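Galactan 1,3-beta-galactosidase (PDB 7BYS) probably hydrolyses beta-1,3-galactan from the chain end as a family 43 glycoside hydrolase, with a calcium-binding carbohydrate-binding module attached to its catalytic domain. Local coordinates at residues K38-A43 against L264-S268; E81-V85 against Q242-D246; A360-Y366 against Q383-G389; Y307-N311 against S327-V332; S53-V57 against V292-A296. Numbering follows the deposited sequence.

Contact 1: residues K38-A43 against L264-S268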
# COMPACT_ATOMS: atom_id res chain seq x y z
N LYS A 38 1.18 10.59 9.17
CA LYS A 38 0.15 11.50 8.69
C LYS A 38 -1.00 11.60 9.68
O LYS A 38 -2.14 11.84 9.29
CB LYS A 38 -0.33 11.09 7.30
CG LYS A 38 0.77 11.17 6.25
CD LYS A 38 0.30 10.76 4.86
CE LYS A 38 0.70 11.79 3.80
NZ LYS A 38 2.16 12.13 3.80
N SER A 39 -0.72 11.44 10.98
CA SER A 39 -1.79 11.28 11.96
C SER A 39 -2.65 12.53 12.12
O SER A 39 -3.75 12.43 12.67
CB SER A 39 -1.22 10.88 13.32
OG SER A 39 -0.29 11.85 13.75
N HIS A 40 -2.19 13.69 11.66
CA HIS A 40 -3.05 14.87 11.69
C HIS A 40 -3.58 15.24 10.31
O HIS A 40 -3.95 16.39 10.06
CB HIS A 40 -2.38 16.02 12.44
CG HIS A 40 -2.23 15.75 13.90
ND1 HIS A 40 -1.07 15.99 14.60
CD2 HIS A 40 -3.10 15.21 14.80
CE1 HIS A 40 -1.23 15.63 15.86
NE2 HIS A 40 -2.46 15.16 16.01
N ASN A 41 -3.66 14.25 9.42
CA ASN A 41 -4.31 14.38 8.12
C ASN A 41 -3.67 15.47 7.27
O ASN A 41 -4.34 16.14 6.49
CB ASN A 41 -5.82 14.57 8.25
CG ASN A 41 -6.46 13.47 9.06
OD1 ASN A 41 -6.29 12.28 8.76
ND2 ASN A 41 -7.20 13.84 10.09
N SER A 42 -2.37 15.65 7.43
CA SER A 42 -1.61 16.66 6.72
C SER A 42 -0.75 16.00 5.64
O SER A 42 -0.31 14.86 5.78
CB SER A 42 -0.69 17.41 7.68
OG SER A 42 0.10 18.36 7.00
N ALA A 43 -0.55 16.73 4.55
CA ALA A 43 0.42 16.35 3.54
C ALA A 43 1.83 16.81 3.90
O ALA A 43 2.79 16.42 3.22
CB ALA A 43 0.02 16.94 2.18
N LEU A 264 -8.68 12.45 4.12
CA LEU A 264 -8.46 11.93 5.46
C LEU A 264 -7.15 11.15 5.41
O LEU A 264 -7.11 9.91 5.55
CB LEU A 264 -9.63 11.04 5.90
CG LEU A 264 -9.81 10.83 7.40
CD1 LEU A 264 -10.14 12.14 8.11
CD2 LEU A 264 -10.89 9.79 7.66
N LEU A 265 -6.06 11.89 5.20
CA LEU A 265 -4.77 11.27 4.86
C LEU A 265 -4.28 10.33 5.94
O LEU A 265 -3.63 9.32 5.64
CB LEU A 265 -3.71 12.34 4.60
CG LEU A 265 -3.67 12.86 3.16
CD1 LEU A 265 -2.78 14.10 3.07
CD2 LEU A 265 -3.23 11.78 2.16
N GLY A 266 -4.55 10.65 7.21
CA GLY A 266 -4.10 9.78 8.28
C GLY A 266 -4.77 8.44 8.29
O GLY A 266 -4.30 7.53 8.98
N SER A 267 -5.87 8.30 7.55
CA SER A 267 -6.56 7.03 7.41
C SER A 267 -6.26 6.35 6.09
O SER A 267 -6.94 5.37 5.73
CB SER A 267 -8.07 7.23 7.62
OG SER A 267 -8.32 7.66 8.95
N SER A 268 -5.27 6.83 5.35
CA SER A 268 -4.79 6.08 4.19
C SER A 268 -4.36 4.68 4.65
O SER A 268 -3.73 4.53 5.70
CB SER A 268 -3.61 6.79 3.52
OG SER A 268 -3.97 8.11 3.11
O HOH W 1 -6.26 14.66 4.96
O HOH W 2 -7.27 10.05 9.93

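Contact 2: residues E81-V85 against Q242-D246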
# COMPACT_ATOMS: atom_id res chain seq x y z
N GLU A 81 8.66 12.68 1.97
CA GLU A 81 7.88 11.55 1.48
C GLU A 81 8.76 10.36 1.17
O GLU A 81 9.93 10.50 0.82
CB GLU A 81 7.05 11.92 0.24
CG GLU A 81 5.83 12.79 0.59
CD GLU A 81 5.06 13.29 -0.62
OE1 GLU A 81 5.48 13.03 -1.76
OE2 GLU A 81 4.03 13.97 -0.42
N ARG A 82 8.16 9.18 1.27
CA ARG A 82 8.74 7.92 0.82
C ARG A 82 10.16 7.67 1.37
O ARG A 82 11.09 7.44 0.62
CB ARG A 82 8.71 7.81 -0.70
CG ARG A 82 7.28 7.80 -1.24
CD ARG A 82 7.22 7.76 -2.76
NE ARG A 82 5.82 7.81 -3.23
CZ ARG A 82 4.99 6.77 -3.23
NH1 ARG A 82 5.38 5.56 -2.86
NH2 ARG A 82 3.74 6.95 -3.66
N PRO A 83 10.32 7.71 2.70
CA PRO A 83 11.65 7.43 3.27
C PRO A 83 12.10 6.01 2.95
O PRO A 83 11.30 5.09 2.81
CB PRO A 83 11.42 7.60 4.77
CG PRO A 83 9.97 7.20 4.96
CD PRO A 83 9.28 7.75 3.74
N LYS A 84 13.41 5.85 2.82
CA LYS A 84 14.05 4.56 2.54
C LYS A 84 15.34 4.56 3.34
O LYS A 84 15.99 5.61 3.45
CB LYS A 84 14.37 4.43 1.03
CG LYS A 84 13.17 4.60 0.09
CD LYS A 84 12.23 3.41 0.11
CE LYS A 84 10.91 3.76 -0.57
NZ LYS A 84 9.89 4.33 0.40
N VAL A 85 15.71 3.42 3.93
CA VAL A 85 16.92 3.34 4.75
C VAL A 85 17.71 2.10 4.36
O VAL A 85 17.14 1.00 4.26
CB VAL A 85 16.59 3.30 6.26
CG1 VAL A 85 17.89 3.23 7.07
CG2 VAL A 85 15.78 4.52 6.68
N GLN A 242 -1.17 2.17 -4.62
CA GLN A 242 0.00 2.67 -5.32
C GLN A 242 1.23 2.08 -4.64
O GLN A 242 1.32 2.09 -3.41
CB GLN A 242 0.08 4.19 -5.26
CG GLN A 242 1.22 4.76 -6.08
CD GLN A 242 1.33 6.26 -6.00
OE1 GLN A 242 0.98 6.87 -4.99
NE2 GLN A 242 1.80 6.88 -7.08
N ASN A 243 2.16 1.59 -5.45
CA ASN A 243 3.36 0.94 -4.93
C ASN A 243 4.08 1.82 -3.91
O ASN A 243 4.15 3.05 -4.06
CB ASN A 243 4.31 0.66 -6.09
CG ASN A 243 5.43 -0.28 -5.71
OD1 ASN A 243 5.18 -1.33 -5.13
ND2 ASN A 243 6.66 0.08 -6.04
N ALA A 244 4.63 1.17 -2.89
CA ALA A 244 5.46 1.84 -1.88
C ALA A 244 6.77 1.10 -1.67
O ALA A 244 7.85 1.71 -1.66
CB ALA A 244 4.73 1.98 -0.54
N PHE A 245 6.71 -0.23 -1.51
CA PHE A 245 7.92 -1.01 -1.26
C PHE A 245 7.67 -2.44 -1.69
O PHE A 245 6.57 -2.97 -1.52
CB PHE A 245 8.33 -0.99 0.23
CG PHE A 245 9.78 -1.31 0.44
CD1 PHE A 245 10.76 -0.32 0.34
CD2 PHE A 245 10.18 -2.62 0.70
CE1 PHE A 245 12.11 -0.63 0.50
CE2 PHE A 245 11.52 -2.93 0.86
CZ PHE A 245 12.48 -1.94 0.76
N ASP A 246 8.70 -3.07 -2.24
CA ASP A 246 8.59 -4.43 -2.77
C ASP A 246 9.63 -5.27 -2.06
O ASP A 246 10.83 -5.15 -2.33
CB ASP A 246 8.77 -4.38 -4.28
CG ASP A 246 7.89 -3.33 -4.89
OD1 ASP A 246 6.64 -3.46 -4.74
OD2 ASP A 246 8.43 -2.34 -5.44
O HOH W 3 7.91 4.45 -1.69
O HOH W 4 2.30 4.74 -2.42

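Contact 3: residues A360-Y366 against Q383-G389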
# COMPACT_ATOMS: atom_id res chain seq x y z
N ALA A 360 -19.15 -2.46 -5.89
CA ALA A 360 -18.79 -1.52 -6.94
C ALA A 360 -19.30 -0.14 -6.54
O ALA A 360 -20.44 -0.01 -6.07
CB ALA A 360 -19.41 -1.94 -8.28
N ASN A 361 -18.47 0.87 -6.72
CA ASN A 361 -18.86 2.25 -6.40
C ASN A 361 -18.36 3.12 -7.55
O ASN A 361 -17.18 3.46 -7.61
CB ASN A 361 -18.25 2.69 -5.08
CG ASN A 361 -18.46 4.17 -4.79
OD1 ASN A 361 -19.24 4.85 -5.46
ND2 ASN A 361 -17.77 4.67 -3.78
N GLY A 362 -19.27 3.47 -8.47
CA GLY A 362 -18.88 4.26 -9.61
C GLY A 362 -18.77 5.75 -9.39
O GLY A 362 -18.52 6.49 -10.35
N ASP A 363 -18.92 6.21 -8.15
CA ASP A 363 -18.75 7.62 -7.84
C ASP A 363 -17.28 8.00 -7.92
O ASP A 363 -16.39 7.15 -7.89
CB ASP A 363 -19.21 7.93 -6.41
CG ASP A 363 -20.69 7.76 -6.19
OD1 ASP A 363 -21.43 7.46 -7.15
OD2 ASP A 363 -21.14 7.97 -5.03
N SER A 364 -17.02 9.31 -7.97
CA SER A 364 -15.66 9.78 -7.81
C SER A 364 -15.25 9.84 -6.35
O SER A 364 -14.08 10.09 -6.05
CB SER A 364 -15.50 11.17 -8.42
OG SER A 364 -16.44 12.06 -7.85
N THR A 365 -16.21 9.62 -5.44
CA THR A 365 -16.05 9.82 -4.01
C THR A 365 -16.48 8.55 -3.29
O THR A 365 -17.09 7.65 -3.86
CB THR A 365 -16.87 11.03 -3.54
OG1 THR A 365 -18.20 10.95 -4.07
CG2 THR A 365 -16.23 12.33 -4.01
N TYR A 366 -16.14 8.49 -2.00
CA TYR A 366 -16.45 7.33 -1.18
C TYR A 366 -17.94 7.25 -0.88
O TYR A 366 -18.64 8.26 -0.82
CB TYR A 366 -15.75 7.44 0.17
CG TYR A 366 -14.32 6.98 0.21
CD1 TYR A 366 -13.42 7.34 -0.78
CD2 TYR A 366 -13.87 6.17 1.24
CE1 TYR A 366 -12.10 6.91 -0.74
CE2 TYR A 366 -12.55 5.74 1.30
CZ TYR A 366 -11.68 6.11 0.31
OH TYR A 366 -10.37 5.66 0.37
N GLN A 383 -16.48 2.63 1.78
CA GLN A 383 -16.44 2.01 0.45
C GLN A 383 -15.80 2.98 -0.53
O GLN A 383 -16.48 3.86 -1.10
CB GLN A 383 -17.85 1.59 0.01
CG GLN A 383 -18.42 0.52 0.91
CD GLN A 383 -19.86 0.18 0.57
OE1 GLN A 383 -20.72 1.05 0.52
NE2 GLN A 383 -20.11 -1.09 0.28
N PRO A 384 -14.50 2.86 -0.77
CA PRO A 384 -13.83 3.75 -1.72
C PRO A 384 -14.48 3.68 -3.10
O PRO A 384 -15.12 2.69 -3.47
CB PRO A 384 -12.39 3.22 -1.77
CG PRO A 384 -12.20 2.50 -0.46
CD PRO A 384 -13.56 1.92 -0.11
N ASP A 385 -14.28 4.74 -3.88
CA ASP A 385 -14.59 4.67 -5.31
C ASP A 385 -13.86 3.48 -5.90
O ASP A 385 -12.68 3.25 -5.62
CB ASP A 385 -14.16 5.96 -6.01
CG ASP A 385 -12.70 6.31 -5.76
OD1 ASP A 385 -12.33 6.62 -4.61
OD2 ASP A 385 -11.91 6.29 -6.74
N SER A 386 -14.56 2.67 -6.69
CA SER A 386 -13.95 1.46 -7.20
C SER A 386 -13.39 1.59 -8.61
O SER A 386 -12.70 0.68 -9.08
CB SER A 386 -14.93 0.29 -7.11
OG SER A 386 -15.95 0.46 -8.09
N GLY A 387 -13.65 2.71 -9.30
CA GLY A 387 -13.20 2.93 -10.66
C GLY A 387 -14.32 2.95 -11.67
O GLY A 387 -14.14 3.49 -12.77
N GLY A 388 -15.46 2.36 -11.34
CA GLY A 388 -16.60 2.35 -12.23
C GLY A 388 -17.70 1.50 -11.62
O GLY A 388 -17.45 0.67 -10.73
N GLY A 389 -18.92 1.72 -12.10
CA GLY A 389 -20.05 0.95 -11.63
C GLY A 389 -19.99 -0.53 -11.96
O GLY A 389 -20.75 -1.31 -11.38
O HOH W 5 -15.27 5.19 -9.42
O HOH W 6 -12.60 9.11 -3.67

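Contact 4: residues Y307-N311 against S327-V332. With CA (calcium ion), chain F.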
# COMPACT_ATOMS: atom_id res chain seq x y z
N TYR A 307 -20.68 -15.70 -0.17
CA TYR A 307 -22.13 -15.56 -0.21
C TYR A 307 -22.46 -14.43 -1.17
O TYR A 307 -22.01 -13.29 -0.96
CB TYR A 307 -22.68 -15.21 1.18
CG TYR A 307 -22.38 -16.24 2.25
CD1 TYR A 307 -21.18 -16.21 2.94
CD2 TYR A 307 -23.30 -17.23 2.58
CE1 TYR A 307 -20.90 -17.15 3.93
CE2 TYR A 307 -23.03 -18.17 3.56
CZ TYR A 307 -21.82 -18.12 4.23
OH TYR A 307 -21.55 -19.06 5.21
N GLU A 308 -23.27 -14.71 -2.19
CA GLU A 308 -23.66 -13.69 -3.14
C GLU A 308 -24.74 -12.80 -2.54
O GLU A 308 -25.71 -13.29 -1.96
CB GLU A 308 -24.19 -14.33 -4.42
CG GLU A 308 -23.17 -15.18 -5.18
CD GLU A 308 -22.03 -14.37 -5.77
OE1 GLU A 308 -22.17 -13.15 -5.99
OE2 GLU A 308 -20.97 -14.97 -6.01
N ALA A 309 -24.58 -11.48 -2.70
CA ALA A 309 -25.57 -10.55 -2.17
C ALA A 309 -26.94 -10.80 -2.80
O ALA A 309 -27.97 -10.69 -2.12
CB ALA A 309 -25.13 -9.11 -2.42
N GLU A 310 -26.97 -11.15 -4.09
CA GLU A 310 -28.23 -11.32 -4.79
C GLU A 310 -29.00 -12.55 -4.32
O GLU A 310 -30.19 -12.66 -4.63
CB GLU A 310 -27.99 -11.35 -6.31
CG GLU A 310 -27.09 -12.47 -6.80
CD GLU A 310 -25.61 -12.10 -6.83
OE1 GLU A 310 -25.19 -11.17 -6.09
OE2 GLU A 310 -24.89 -12.73 -7.62
N ASN A 311 -28.36 -13.46 -3.59
CA ASN A 311 -29.05 -14.58 -2.98
C ASN A 311 -29.56 -14.25 -1.59
O ASN A 311 -30.22 -15.09 -0.96
CB ASN A 311 -28.13 -15.81 -2.93
CG ASN A 311 -27.84 -16.36 -4.30
OD1 ASN A 311 -28.63 -16.18 -5.23
ND2 ASN A 311 -26.70 -17.03 -4.44
N SER A 327 -19.50 -11.00 -9.52
CA SER A 327 -19.60 -12.44 -9.34
C SER A 327 -21.05 -12.86 -9.50
O SER A 327 -21.97 -12.20 -9.00
CB SER A 327 -19.09 -12.79 -7.94
OG SER A 327 -19.29 -14.16 -7.67
N GLY A 328 -21.27 -13.96 -10.22
CA GLY A 328 -22.62 -14.38 -10.55
C GLY A 328 -23.32 -13.47 -11.53
O GLY A 328 -24.50 -13.71 -11.84
N GLY A 329 -22.64 -12.46 -12.06
CA GLY A 329 -23.24 -11.53 -12.98
C GLY A 329 -24.23 -10.57 -12.36
O GLY A 329 -24.89 -9.84 -13.09
N LYS A 330 -24.34 -10.55 -11.03
CA LYS A 330 -25.39 -9.78 -10.37
C LYS A 330 -24.87 -9.17 -9.08
O LYS A 330 -23.93 -9.68 -8.46
CB LYS A 330 -26.61 -10.67 -10.05
CG LYS A 330 -27.29 -11.23 -11.29
CD LYS A 330 -28.52 -12.03 -10.96
CE LYS A 330 -29.13 -12.59 -12.24
NZ LYS A 330 -28.92 -11.67 -13.40
N ALA A 331 -25.50 -8.07 -8.68
CA ALA A 331 -25.21 -7.41 -7.41
C ALA A 331 -26.52 -6.84 -6.88
O ALA A 331 -27.54 -6.85 -7.58
CB ALA A 331 -24.16 -6.30 -7.58
N VAL A 332 -26.48 -6.33 -5.66
CA VAL A 332 -27.63 -5.67 -5.06
C VAL A 332 -27.37 -4.17 -5.08
O VAL A 332 -26.36 -3.69 -4.53
CB VAL A 332 -27.90 -6.18 -3.64
CG1 VAL A 332 -29.02 -5.35 -2.99
CG2 VAL A 332 -28.29 -7.64 -3.68
CA CA F . -22.90 -11.22 -7.03

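Contact 5: residues S53-V57 against V292-A296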
# COMPACT_ATOMS: atom_id res chain seq x y z
N SER A 53 9.58 -5.17 13.99
CA SER A 53 8.88 -6.43 14.09
C SER A 53 9.83 -7.56 13.71
O SER A 53 10.78 -7.35 12.96
CB SER A 53 7.69 -6.44 13.11
OG SER A 53 7.05 -7.70 13.05
N SER A 54 9.55 -8.75 14.24
CA SER A 54 10.24 -9.95 13.79
C SER A 54 9.41 -10.79 12.84
O SER A 54 9.95 -11.73 12.24
CB SER A 54 10.64 -10.80 15.00
OG SER A 54 9.48 -11.33 15.62
N ASP A 55 8.12 -10.47 12.66
CA ASP A 55 7.22 -11.31 11.88
C ASP A 55 6.47 -10.57 10.78
O ASP A 55 5.68 -11.20 10.07
CB ASP A 55 6.21 -12.04 12.79
CG ASP A 55 5.35 -11.09 13.62
OD1 ASP A 55 5.25 -9.89 13.29
OD2 ASP A 55 4.76 -11.56 14.62
N LEU A 56 6.70 -9.26 10.61
CA LEU A 56 6.06 -8.40 9.61
C LEU A 56 4.61 -8.07 9.91
O LEU A 56 3.93 -7.46 9.05
CB LEU A 56 6.19 -8.93 8.17
CG LEU A 56 7.59 -8.93 7.56
CD1 LEU A 56 7.51 -9.42 6.13
CD2 LEU A 56 8.23 -7.53 7.63
N VAL A 57 4.08 -8.44 11.08
CA VAL A 57 2.66 -8.23 11.35
C VAL A 57 2.44 -7.50 12.67
O VAL A 57 1.55 -6.64 12.78
CB VAL A 57 1.88 -9.56 11.31
CG1 VAL A 57 0.42 -9.35 11.69
CG2 VAL A 57 1.98 -10.17 9.92
N VAL A 292 1.94 -14.59 6.61
CA VAL A 292 3.30 -14.55 6.10
C VAL A 292 4.21 -15.25 7.10
O VAL A 292 4.01 -15.15 8.31
CB VAL A 292 3.76 -13.10 5.82
CG1 VAL A 292 3.90 -12.29 7.11
CG2 VAL A 292 5.07 -13.10 5.04
N ASN A 293 5.20 -15.97 6.58
CA ASN A 293 6.26 -16.57 7.40
C ASN A 293 7.54 -16.01 6.80
O ASN A 293 8.08 -16.56 5.84
CB ASN A 293 6.25 -18.09 7.36
CG ASN A 293 7.30 -18.71 8.29
OD1 ASN A 293 8.29 -18.07 8.65
ND2 ASN A 293 7.09 -19.97 8.67
N VAL A 294 8.01 -14.89 7.36
CA VAL A 294 9.15 -14.21 6.76
C VAL A 294 10.43 -15.03 6.90
O VAL A 294 11.31 -14.95 6.05
CB VAL A 294 9.27 -12.77 7.30
CG1 VAL A 294 9.75 -12.75 8.74
CG2 VAL A 294 10.16 -11.94 6.39
N GLN A 295 10.53 -15.85 7.95
CA GLN A 295 11.71 -16.70 8.12
C GLN A 295 11.74 -17.83 7.09
O GLN A 295 12.82 -18.21 6.61
CB GLN A 295 11.76 -17.26 9.54
CG GLN A 295 11.88 -16.20 10.63
CD GLN A 295 10.54 -15.72 11.14
OE1 GLN A 295 9.48 -16.05 10.59
NE2 GLN A 295 10.56 -14.92 12.21
N ALA A 296 10.58 -18.40 6.77
CA ALA A 296 10.50 -19.44 5.75
C ALA A 296 10.50 -18.87 4.34
O ALA A 296 10.79 -19.61 3.39
CB ALA A 296 9.24 -20.29 5.94
O HOH W 7 6.34 -13.89 9.53

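Contact 1: residues K38-A43 against L264-S268
One direct hydrogen bond joins the loops. The backbone N of G266 donates to OD1 of N41 at 2.8 Å. The same OD1 takes a second proton from water 2, at 2.7 Å, and that water also lies 2.8 Å from OG of S267. Water 1 makes a further bridge: it donates to O of N41 (2.9 Å) and accepts from N of L265 (2.8 Å). N41 can reach across because it ends a type I beta turn, K38 to N41, closed by its N bonding to O of K38 at 2.9 Å. Each segment is a loop within one blade of the family 43 five-bladed beta-propeller: 38-43 links strands 30-36 and 48-53 of the first blade, and 264-268 links strands 252-259 and 269-276 of the last. The contact lies where the ring of blades closes. Packing is tightest at G266. Its CA sits 3.0 Å from O of K38, and a CB there would clash with that oxygen and with OD1 of N41. The apolar part belongs to L265, whose CD1 lies 4.1 Å from CB of A43 and 4.2 Å from CE of K38. The K38 amine runs on to a salt bridge with E36.

Contact 2: residues E81-V85 against Q242-D246
R82 has the most surface covered here, and it reaches across the middle of the five-bladed beta-propeller. Strands 81-85 and 242-246 belong to different blades. They run nearly parallel, 11° apart, but their axes stay 8.8 Å from each other, so side chains and water fill the gap instead of backbone pairing. The R82 side chain is extended, with chi2 and chi3 both t. Its NH1 donates to O of N243 at 3.0 Å. Its NH2 lies 3.1 Å from OE1 of Q242, an oxygen that accepts a hydrogen bond from W260. E81, R82 and Q242 bind galactose in another structure of this protein, so the contact forms part of the sugar site, empty here. D137, another residue of that site, makes a long, weak ion pair with R82. K84 is the second main contributor. Its CD approaches the edge of the F245 ring, 4.0 Å from CD1. Its NZ turns back to O of P83 at 2.9 Å and also bonds to O of A22. A244 and F245 face M256 in a classic beta bulge. Water 3 joins the strands: it accepts from R82 NH1 (3.0 Å) and K84 NZ (2.9 Å) and donates to A244 O (2.7 Å).

Contact 3: residues A360-Y366 against Q383-G389
N361 and S386 bond twice. N of N361 donates to OG of S386, and N of S386 donates to O of N361, both at 2.9 Å and nearly straight. ND2 of N361 donates to O of Q383 at 3.1 Å, weakly to O of P384 at 3.3 Å, and within its own loop to O of T365 at 3.1 Å. OD1 of N361 accepts from N of D363 at 3.0 Å, an Asx turn. Water 5 links O of N361 and O of D363 to N of G387. Further out, G362 packs on the glycine run, CA to C of G388 at 3.6 Å; a CB on G362 would clash with N of G389. P384 lies over the Y366 ring in a CH-pi contact, its CA 3.5 Å from the centroid. The D385 carboxylate reaches the catalytic domain, with a salt bridge to R237 and a hydrogen bond to Y240. These are two loops at one end of the CBM35-like beta-sandwich, beside R367 of its galactose site.

Contact 4: residues Y307-N311 against S327-V332
E310 folds over the calcium ion and lies against S327 and K330, its OE2 3.3 Å from O of S327. Both its carboxylate oxygens bind the metal, OE1 at 2.5 Å and OE2 at 2.6 Å from the calcium. E308 adds a single oxygen, OE1, 2.3 Å from the calcium. From the other segment come two backbone oxygens, O of S327 and O of K330, each 2.4 Å from the ion. D422 completes the site with its O and OD1. The ion explains the crowding of oxygens, such as E310 OE1 and K330 O at 3.1 Å. OG of S327 donates to OE2 of E308 in a very short bond of 2.5 Å. This is the structural calcium site of a CBM6/CBM35-type beta-sandwich. It ties the end of strand 305-308 and the 3-10 turn 309-311 to the loop entering strand 330-333. G328 and G329 carry the chain between the two liganding carbonyls with positive phi, and a CB on G328 would clash with OE2 of E310. Away from the ion, CB of A309 meets CG2 of V332 at 3.7 Å, and V332 also packs on I320 and V341.

Contact 5: residues S53-V57 against V292-A296
V292 and V294 both take the p rotamer and point toward the 53-57 loop. CG1 of V292 lies 4.0 Å from CG2 of V57, 4.2 Å from CB of L56 and 3.6 Å from O of D55. L56 has the m, t rotamer, which brings its CD1 to 3.7 Å from CG2 of V294. L56 also meets F31, L247 and I254, so its side chain is buried. Its backbone has positive phi, 73°, and its CA-to-CB bond points toward the valines. No direct hydrogen bond crosses the contact. Water 7 does the joining instead: it donates to O of D55 (2.8 Å) and O of V292 (2.9 Å) and accepts from N of V294 (2.9 Å). The polar side chains shape their own loops. OG of S53, chi1 t, accepts from N of D55 at 3.0 Å, an ST turn. OD1 of D55, chi1 p, accepts from N of V57 at 2.9 Å, an Asx turn. OD1 of N293 accepts from N of A296 at 3.0 Å, an Asx motif. The contact is plain packing of a turn between strands of the first propeller blade against the end of strand 290-293, which follows the last blade.

In the fold
Contacts 1 and 2 lie in the propeller, contact 5 joins it to the chain just after it, and contacts 3 and 4 belong to the carbohydrate-binding module. Contact 2 is the buried one; the other four are partly buried. Contacts 1 and 5 both bring turns of the first blade to chain from the last blade or just after it. Contact 1 relies on an asparagine and waters, contact 5 on aliphatic side chains. Contact 2 is polar and lines a sugar site. Within the module, contacts 3 and 4 are 18 Å apart between centres: one is held by hydrogen bonds, the other by a metal. Contact 3 faces the propeller, whereas contact 4 lies farther out, 28 Å from the chain centre.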